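Local coordinates for protein putative lipase/esterase (Lactobacillus plantarum WCFS1, PDB 3BXP) that probably hydrolyses carboxylic ester bonds as a serine esterase or lipase of the alpha/beta hydrolase superfamily, at residues P15-L23 against M62-N72; Y83-I94 against H121-V129. All coordinates share one frame; numbering follows the deposited sequence.

Contact 1 of 2, residues P15-L23 against M62-N72; sequences PFQITAYWL and MAAGMHTVVLN
Strands 16-23 and 67-72 run antiparallel, their axes 4.7 Å apart at the closest, with Ile18 and Leu71 as one non-hydrogen-bonded pair and Ala20 and Val69 as another. Thr19 faces Val70, and Tyr21 faces Thr68, as hydrogen-bonded pairs. Each of these two has both of its bonds; the shortest is Tyr21 N to Thr68 O at 2.8 Å. Beyond the last pair the ladder changes partner. Leu23 N donates to His67 ND1 at 2.9 Å, and the donor lies close to the plane of the imidazole. The far nitrogen, His67 NE2, is hydrogen-bonded to the carbonyl oxygen of His105. With CG beside the backbone N (chi1 -62°), His67 swings its ring over to the neighbouring strand. There the six-membered ring of Trp22 meets it edge-to-face, planes at 81°, with CE3 over the imidazole face. The indole N-H of Trp22 is turned to Glu5 of the neighbouring strand 2-9.

One face of the sheet carries Ile18, Ala20, Val69 and Leu71. CD1 of Leu71 touches CD2 of Phe16 at 3.2 Å, a tight contact, and also reaches CG2 of Ile18. The other face carries Tyr21, Thr68 and Val70. Selenomethionine Met62, of helix 54-63, touches Tyr21 CB with its SE at 3.6 Å. The same SE lies 5.3 Å from the centroid of the Tyr21 ring, an oblique Met-aromatic contact. Val70 CG2 sits at the edge of that ring. At the far end of the pair, one water joins Gln17 N to Asn72 O and another joins Gln17 OE1 to Asn72 ND2.

ND1 of His67 accepts from Leu23 N, so the ring's proton is probably on NE2, pointing at the His105 carbonyl, and the imidazole is likely to be neutral and fixed in rotation.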
# COMPACT_ATOMS: atom_id res chain seq x y z
N PRO B 15 12.89 12.03 -32.28
CA PRO B 15 12.37 13.27 -31.71
C PRO B 15 11.16 13.03 -30.86
O PRO B 15 10.47 12.02 -31.05
CB PRO B 15 11.96 14.07 -32.95
CG PRO B 15 12.81 13.54 -34.02
CD PRO B 15 12.94 12.08 -33.76
N PHE B 16 10.93 13.93 -29.92
CA PHE B 16 9.83 13.80 -28.97
C PHE B 16 9.42 15.15 -28.44
O PHE B 16 10.24 16.08 -28.39
CB PHE B 16 10.20 12.91 -27.79
CG PHE B 16 11.39 13.40 -27.00
CD1 PHE B 16 12.68 13.21 -27.48
CD2 PHE B 16 11.22 14.03 -25.76
CE1 PHE B 16 13.76 13.65 -26.77
CE2 PHE B 16 12.33 14.47 -25.06
CZ PHE B 16 13.58 14.27 -25.54
N GLN B 17 8.17 15.25 -28.04
CA GLN B 17 7.65 16.52 -27.54
C GLN B 17 7.46 16.58 -26.04
O GLN B 17 6.95 15.67 -25.38
CB GLN B 17 6.38 16.89 -28.26
CG GLN B 17 6.66 17.30 -29.70
CD GLN B 17 5.40 17.46 -30.48
OE1 GLN B 17 4.41 16.80 -30.19
NE2 GLN B 17 5.42 18.34 -31.49
N ILE B 18 7.85 17.73 -25.53
CA ILE B 18 7.70 18.01 -24.12
C ILE B 18 6.97 19.34 -23.97
O ILE B 18 7.04 20.21 -24.86
CB ILE B 18 9.07 18.11 -23.43
CG1 ILE B 18 9.79 19.40 -23.87
CG2 ILE B 18 9.88 16.81 -23.64
CD1 ILE B 18 11.06 19.71 -23.03
N THR B 19 6.29 19.51 -22.86
CA THR B 19 5.80 20.83 -22.42
C THR B 19 6.35 21.07 -21.03
O THR B 19 6.13 20.26 -20.11
CB THR B 19 4.27 20.89 -22.40
OG1 THR B 19 3.78 20.67 -23.73
CG2 THR B 19 3.74 22.25 -21.91
N ALA B 20 7.00 22.21 -20.85
CA ALA B 20 7.46 22.64 -19.53
C ALA B 20 6.54 23.69 -18.95
O ALA B 20 6.07 24.60 -19.62
CB ALA B 20 8.88 23.18 -19.57
N TYR B 21 6.25 23.49 -17.69
CA TYR B 21 5.46 24.45 -16.93
C TYR B 21 6.34 24.98 -15.80
O TYR B 21 6.58 24.30 -14.80
CB TYR B 21 4.25 23.76 -16.35
CG TYR B 21 3.36 23.12 -17.38
CD1 TYR B 21 2.38 23.86 -18.04
CD2 TYR B 21 3.51 21.79 -17.70
CE1 TYR B 21 1.55 23.26 -18.96
CE2 TYR B 21 2.66 21.18 -18.64
CZ TYR B 21 1.69 21.93 -19.25
OH TYR B 21 0.87 21.32 -20.16
N TRP B 22 6.85 26.19 -16.04
CA TRP B 22 7.80 26.82 -15.15
C TRP B 22 7.08 27.66 -14.15
O TRP B 22 6.43 28.64 -14.50
CB TRP B 22 8.81 27.67 -15.94
CG TRP B 22 9.55 26.99 -16.99
CD1 TRP B 22 9.54 27.29 -18.34
CD2 TRP B 22 10.49 25.89 -16.84
NE1 TRP B 22 10.39 26.46 -19.02
CE2 TRP B 22 10.96 25.58 -18.14
CE3 TRP B 22 10.95 25.14 -15.76
CZ2 TRP B 22 11.90 24.56 -18.37
CZ3 TRP B 22 11.85 24.11 -15.99
CH2 TRP B 22 12.35 23.85 -17.28
N LEU B 23 7.18 27.26 -12.90
CA LEU B 23 6.60 28.08 -11.81
C LEU B 23 7.32 29.41 -11.67
O LEU B 23 8.54 29.45 -11.62
CB LEU B 23 6.63 27.28 -10.50
CG LEU B 23 5.83 27.79 -9.31
CD1 LEU B 23 4.37 27.94 -9.67
CD2 LEU B 23 6.02 26.80 -8.14
N MSE B 62 2.04 21.34 -9.02
CA MSE B 62 2.55 22.71 -9.09
C MSE B 62 2.08 23.56 -7.94
O MSE B 62 2.86 24.35 -7.41
CB MSE B 62 2.22 23.36 -10.40
CG MSE B 62 2.95 22.61 -11.48
SE MSE B 62 2.80 23.48 -13.08
CE MSE B 62 4.07 24.92 -12.71
N ALA B 63 0.80 23.40 -7.55
CA ALA B 63 0.26 24.21 -6.47
C ALA B 63 1.03 23.95 -5.18
O ALA B 63 1.00 24.77 -4.24
CB ALA B 63 -1.26 23.95 -6.27
N ALA B 64 1.73 22.82 -5.13
CA ALA B 64 2.57 22.51 -3.98
C ALA B 64 3.94 23.20 -4.00
O ALA B 64 4.71 23.13 -3.02
CB ALA B 64 2.77 20.98 -3.82
N GLY B 65 4.26 23.86 -5.09
CA GLY B 65 5.56 24.55 -5.26
C GLY B 65 6.62 23.78 -6.03
O GLY B 65 7.78 23.67 -5.61
N MSE B 66 6.21 23.24 -7.17
CA MSE B 66 7.10 22.52 -8.05
C MSE B 66 6.91 22.93 -9.49
O MSE B 66 5.81 23.30 -9.92
CB MSE B 66 6.82 21.03 -7.93
CG MSE B 66 7.01 20.53 -6.52
SE MSE B 66 6.64 18.60 -6.52
CE MSE B 66 6.01 18.49 -8.03
N HIS B 67 7.97 22.80 -10.25
CA HIS B 67 7.86 22.87 -11.71
C HIS B 67 7.35 21.50 -12.22
O HIS B 67 7.51 20.50 -11.51
CB HIS B 67 9.21 23.05 -12.31
CG HIS B 67 9.93 24.28 -11.94
ND1 HIS B 67 9.48 25.55 -12.25
CD2 HIS B 67 11.15 24.44 -11.36
CE1 HIS B 67 10.40 26.43 -11.87
NE2 HIS B 67 11.42 25.78 -11.34
N THR B 68 6.74 21.48 -13.41
CA THR B 68 6.45 20.20 -14.03
C THR B 68 6.79 20.22 -15.48
O THR B 68 6.69 21.23 -16.15
CB THR B 68 5.00 19.77 -13.79
OG1 THR B 68 4.09 20.64 -14.48
CG2 THR B 68 4.71 19.75 -12.30
N VAL B 69 7.21 19.05 -15.97
CA VAL B 69 7.47 18.87 -17.43
C VAL B 69 6.74 17.60 -17.82
O VAL B 69 6.85 16.59 -17.13
CB VAL B 69 8.99 18.71 -17.76
CG1 VAL B 69 9.27 18.25 -19.25
CG2 VAL B 69 9.79 20.04 -17.45
N VAL B 70 5.98 17.65 -18.91
CA VAL B 70 5.34 16.45 -19.45
C VAL B 70 6.13 15.98 -20.63
O VAL B 70 6.45 16.78 -21.50
CB VAL B 70 3.86 16.72 -19.83
CG1 VAL B 70 3.24 15.44 -20.45
CG2 VAL B 70 3.05 17.19 -18.56
N LEU B 71 6.51 14.69 -20.59
CA LEU B 71 7.39 14.01 -21.55
C LEU B 71 6.56 13.03 -22.37
O LEU B 71 6.09 12.04 -21.85
CB LEU B 71 8.51 13.28 -20.85
CG LEU B 71 9.23 12.27 -21.80
CD1 LEU B 71 9.80 12.88 -23.08
CD2 LEU B 71 10.28 11.53 -20.93
N ASN B 72 6.31 13.37 -23.63
CA ASN B 72 5.60 12.51 -24.53
C ASN B 72 6.55 11.51 -25.19
O ASN B 72 7.00 11.73 -26.25
CB ASN B 72 4.88 13.37 -25.57
CG ASN B 72 3.49 13.87 -25.11
OD1 ASN B 72 3.03 13.66 -23.98
ND2 ASN B 72 2.78 14.48 -26.04
O HOH W 1 6.55 12.91 -28.71
O HOH W 2 3.04 14.70 -28.69

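Contact 2 of 2, residues Y83-I94 against H121-V129; sequences YPWALQQLGATI and HVVATYNGV
Tyr126 of helix 118-129 crosses to helix 85-99 and fills a hole between Leu87, Leu90, Gly91 and Ile94. Its CG stands opposite the backbone N (chi1 -164°), which sends the ring out toward that helix. CB comes first and meets Leu90 CD2 at 3.6 Å. CG touches the same methyl. Over the ring face lies Leu90 CG, 4.0 Å from the ring centroid, a CH-pi contact. Along one side CE1 comes to 3.5 Å from the carbonyl oxygen of Leu87, which sits at the ring edge. On the other side CE2 is met by Ile94 CD1. At the tip, OH rests 3.5 Å from Gly91 CA. With an alanine in place of Tyr126, the hole among Leu87, Leu90, Gly91 and Ile94 would probably be left unfilled.

Leu87 makes the return knob. It sits among Val122, Thr125, Tyr126 and Val129, and its CD2 lies 3.7 Å from Thr125 CG2. Ala86 and Leu90 close on the two methyls of Val122.

The polar part joins Tyr83, just before helix 85-99, to His121. Tyr83 OH and His121 ND1 share a short hydrogen bond of 2.6 Å, and either may donate. The oxygen lies near the imidazole plane, and the two rings meet rim to rim. His121 NE2 is held by the carbonyl of Trp181. Thr125 OG1 lies over the face of the imidazole, toward its rim, and donates to His121 O.

The axes of 85-94 and 121-129 come within 9.9 Å and cross at -76°. Helix 118-129 begins within the GxSxG sequence of Gly115, Ser117 and Gly119, consistent with the nucleophile elbow and its helix in an alpha/beta hydrolase fold.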
# COMPACT_ATOMS: atom_id res chain seq x y z
N TYR B 83 11.32 1.07 -26.86
CA TYR B 83 12.63 1.06 -26.29
C TYR B 83 13.64 0.68 -27.38
O TYR B 83 13.23 0.04 -28.35
CB TYR B 83 12.66 0.03 -25.13
CG TYR B 83 11.76 0.36 -23.94
CD1 TYR B 83 12.10 1.39 -23.08
CD2 TYR B 83 10.57 -0.33 -23.67
CE1 TYR B 83 11.33 1.73 -21.97
CE2 TYR B 83 9.76 0.02 -22.57
CZ TYR B 83 10.14 1.04 -21.73
OH TYR B 83 9.38 1.38 -20.67
N PRO B 84 14.93 1.05 -27.22
CA PRO B 84 15.39 1.71 -26.00
C PRO B 84 15.08 3.19 -25.97
O PRO B 84 15.40 3.90 -25.02
CB PRO B 84 16.90 1.50 -26.05
CG PRO B 84 17.20 1.56 -27.48
CD PRO B 84 16.04 0.88 -28.19
N TRP B 85 14.39 3.64 -26.99
CA TRP B 85 14.25 5.09 -27.22
C TRP B 85 13.66 5.89 -26.06
O TRP B 85 14.17 6.97 -25.76
CB TRP B 85 13.46 5.39 -28.50
CG TRP B 85 13.75 4.37 -29.58
CD1 TRP B 85 12.88 3.44 -30.08
CD2 TRP B 85 15.01 4.12 -30.21
NE1 TRP B 85 13.52 2.62 -30.97
CE2 TRP B 85 14.82 3.05 -31.09
CE3 TRP B 85 16.27 4.72 -30.14
CZ2 TRP B 85 15.85 2.53 -31.86
CZ3 TRP B 85 17.30 4.23 -30.94
CH2 TRP B 85 17.07 3.16 -31.80
N ALA B 86 12.60 5.39 -25.43
CA ALA B 86 11.95 6.15 -24.35
C ALA B 86 12.91 6.45 -23.20
O ALA B 86 12.80 7.50 -22.60
CB ALA B 86 10.68 5.43 -23.83
N LEU B 87 13.79 5.51 -22.88
CA LEU B 87 14.79 5.65 -21.80
C LEU B 87 15.80 6.79 -22.12
O LEU B 87 16.08 7.64 -21.27
CB LEU B 87 15.54 4.33 -21.56
CG LEU B 87 14.75 3.14 -21.10
CD1 LEU B 87 15.64 1.90 -21.12
CD2 LEU B 87 14.16 3.37 -19.70
N GLN B 88 16.24 6.82 -23.37
CA GLN B 88 17.17 7.86 -23.88
C GLN B 88 16.49 9.23 -23.86
O GLN B 88 17.08 10.22 -23.42
CB GLN B 88 17.70 7.45 -25.27
CG GLN B 88 18.54 6.18 -25.19
CD GLN B 88 18.80 5.41 -26.49
OE1 GLN B 88 18.13 5.56 -27.50
NE2 GLN B 88 19.76 4.51 -26.42
N GLN B 89 15.22 9.27 -24.25
CA GLN B 89 14.44 10.52 -24.23
C GLN B 89 14.20 11.06 -22.83
O GLN B 89 14.25 12.25 -22.60
CB GLN B 89 13.09 10.30 -24.92
CG GLN B 89 13.17 9.97 -26.39
CD GLN B 89 11.85 9.48 -27.00
OE1 GLN B 89 10.95 8.93 -26.31
NE2 GLN B 89 11.73 9.67 -28.32
N LEU B 90 13.96 10.16 -21.89
CA LEU B 90 13.77 10.56 -20.51
C LEU B 90 15.13 11.09 -19.99
O LEU B 90 15.20 12.12 -19.35
CB LEU B 90 13.26 9.40 -19.69
CG LEU B 90 13.03 9.59 -18.19
CD1 LEU B 90 12.37 10.95 -17.83
CD2 LEU B 90 12.21 8.41 -17.63
N GLY B 91 16.21 10.38 -20.31
CA GLY B 91 17.54 10.89 -20.00
C GLY B 91 17.85 12.26 -20.63
O GLY B 91 18.48 13.13 -19.98
N ALA B 92 17.50 12.41 -21.91
CA ALA B 92 17.68 13.66 -22.63
C ALA B 92 16.84 14.80 -22.01
O ALA B 92 17.25 15.95 -22.03
CB ALA B 92 17.37 13.49 -24.12
N THR B 93 15.69 14.45 -21.45
CA THR B 93 14.77 15.45 -20.86
C THR B 93 15.34 15.94 -19.51
O THR B 93 15.27 17.15 -19.15
CB THR B 93 13.33 14.87 -20.70
OG1 THR B 93 12.84 14.40 -21.96
CG2 THR B 93 12.37 15.90 -20.13
N ILE B 94 15.83 14.99 -18.74
CA ILE B 94 16.52 15.32 -17.51
C ILE B 94 17.72 16.25 -17.84
O ILE B 94 17.92 17.30 -17.20
CB ILE B 94 16.98 14.07 -16.74
CG1 ILE B 94 15.76 13.29 -16.17
CG2 ILE B 94 17.93 14.49 -15.63
CD1 ILE B 94 16.09 11.83 -15.72
N HIS B 121 5.74 2.33 -16.74
CA HIS B 121 6.75 1.34 -17.19
C HIS B 121 8.03 2.06 -17.53
O HIS B 121 9.11 1.68 -17.11
CB HIS B 121 6.27 0.54 -18.33
CG HIS B 121 7.13 -0.65 -18.61
ND1 HIS B 121 8.16 -0.63 -19.53
CD2 HIS B 121 7.15 -1.87 -18.05
CE1 HIS B 121 8.73 -1.82 -19.58
NE2 HIS B 121 8.13 -2.60 -18.68
N VAL B 122 7.92 3.14 -18.27
CA VAL B 122 9.11 3.92 -18.63
C VAL B 122 9.91 4.39 -17.40
O VAL B 122 11.14 4.18 -17.31
CB VAL B 122 8.74 5.15 -19.56
CG1 VAL B 122 9.97 6.04 -19.78
CG2 VAL B 122 8.13 4.71 -20.90
N VAL B 123 9.20 5.03 -16.46
CA VAL B 123 9.80 5.52 -15.19
C VAL B 123 10.43 4.40 -14.34
O VAL B 123 11.55 4.51 -13.82
CB VAL B 123 8.78 6.40 -14.40
CG1 VAL B 123 9.34 6.79 -13.03
CG2 VAL B 123 8.45 7.65 -15.23
N ALA B 124 9.68 3.31 -14.15
CA ALA B 124 10.14 2.20 -13.32
C ALA B 124 11.36 1.57 -13.95
O ALA B 124 12.37 1.26 -13.30
CB ALA B 124 8.98 1.19 -13.10
N THR B 125 11.32 1.45 -15.26
CA THR B 125 12.47 0.87 -15.97
C THR B 125 13.68 1.82 -15.85
O THR B 125 14.82 1.37 -15.63
CB THR B 125 12.11 0.61 -17.43
OG1 THR B 125 11.01 -0.33 -17.48
CG2 THR B 125 13.32 0.04 -18.25
N TYR B 126 13.44 3.12 -16.03
CA TYR B 126 14.47 4.15 -15.88
C TYR B 126 15.12 4.08 -14.51
O TYR B 126 16.38 4.19 -14.33
CB TYR B 126 13.92 5.55 -16.17
CG TYR B 126 15.05 6.55 -16.39
CD1 TYR B 126 15.66 6.65 -17.64
CD2 TYR B 126 15.50 7.37 -15.38
CE1 TYR B 126 16.68 7.54 -17.86
CE2 TYR B 126 16.55 8.24 -15.59
CZ TYR B 126 17.12 8.34 -16.82
OH TYR B 126 18.18 9.25 -16.99
N ASN B 127 14.27 3.88 -13.51
CA ASN B 127 14.72 3.89 -12.13
C ASN B 127 15.76 2.78 -11.92
O ASN B 127 16.72 2.91 -11.13
CB ASN B 127 13.56 3.78 -11.14
CG ASN B 127 13.95 4.22 -9.76
OD1 ASN B 127 14.89 5.01 -9.59
ND2 ASN B 127 13.27 3.69 -8.74
N GLY B 128 15.58 1.69 -12.65
CA GLY B 128 16.50 0.55 -12.60
C GLY B 128 17.76 0.69 -13.42
O GLY B 128 18.86 0.55 -12.94
N VAL B 129 17.57 0.96 -14.69
CA VAL B 129 18.65 1.19 -15.64
C VAL B 129 19.58 2.38 -15.34
O VAL B 129 20.80 2.25 -15.43
CB VAL B 129 18.05 1.39 -17.06
CG1 VAL B 129 19.12 1.81 -18.07
CG2 VAL B 129 17.38 0.12 -17.50

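How the contacts relate
Contact 1 is a strand pair near one margin of the central sheet, partly buried and with water at one end. Contact 2 is a wholly buried helix pair lying against that sheet. Backbone hydrogen bonds dominate the first; side-chain knobs and a single tyrosine-histidine bond make the second. The two share a boundary. Phe16 and Leu71 of contact 1 pack on Gln89, Leu90 and Thr93 of helix 85-99, with Phe16 CE2 3.1 Å from Thr93 OG1. That helix follows strand 67-72 in the chain, and it packs on strands 16-23 and 67-72 and also on helix 118-129.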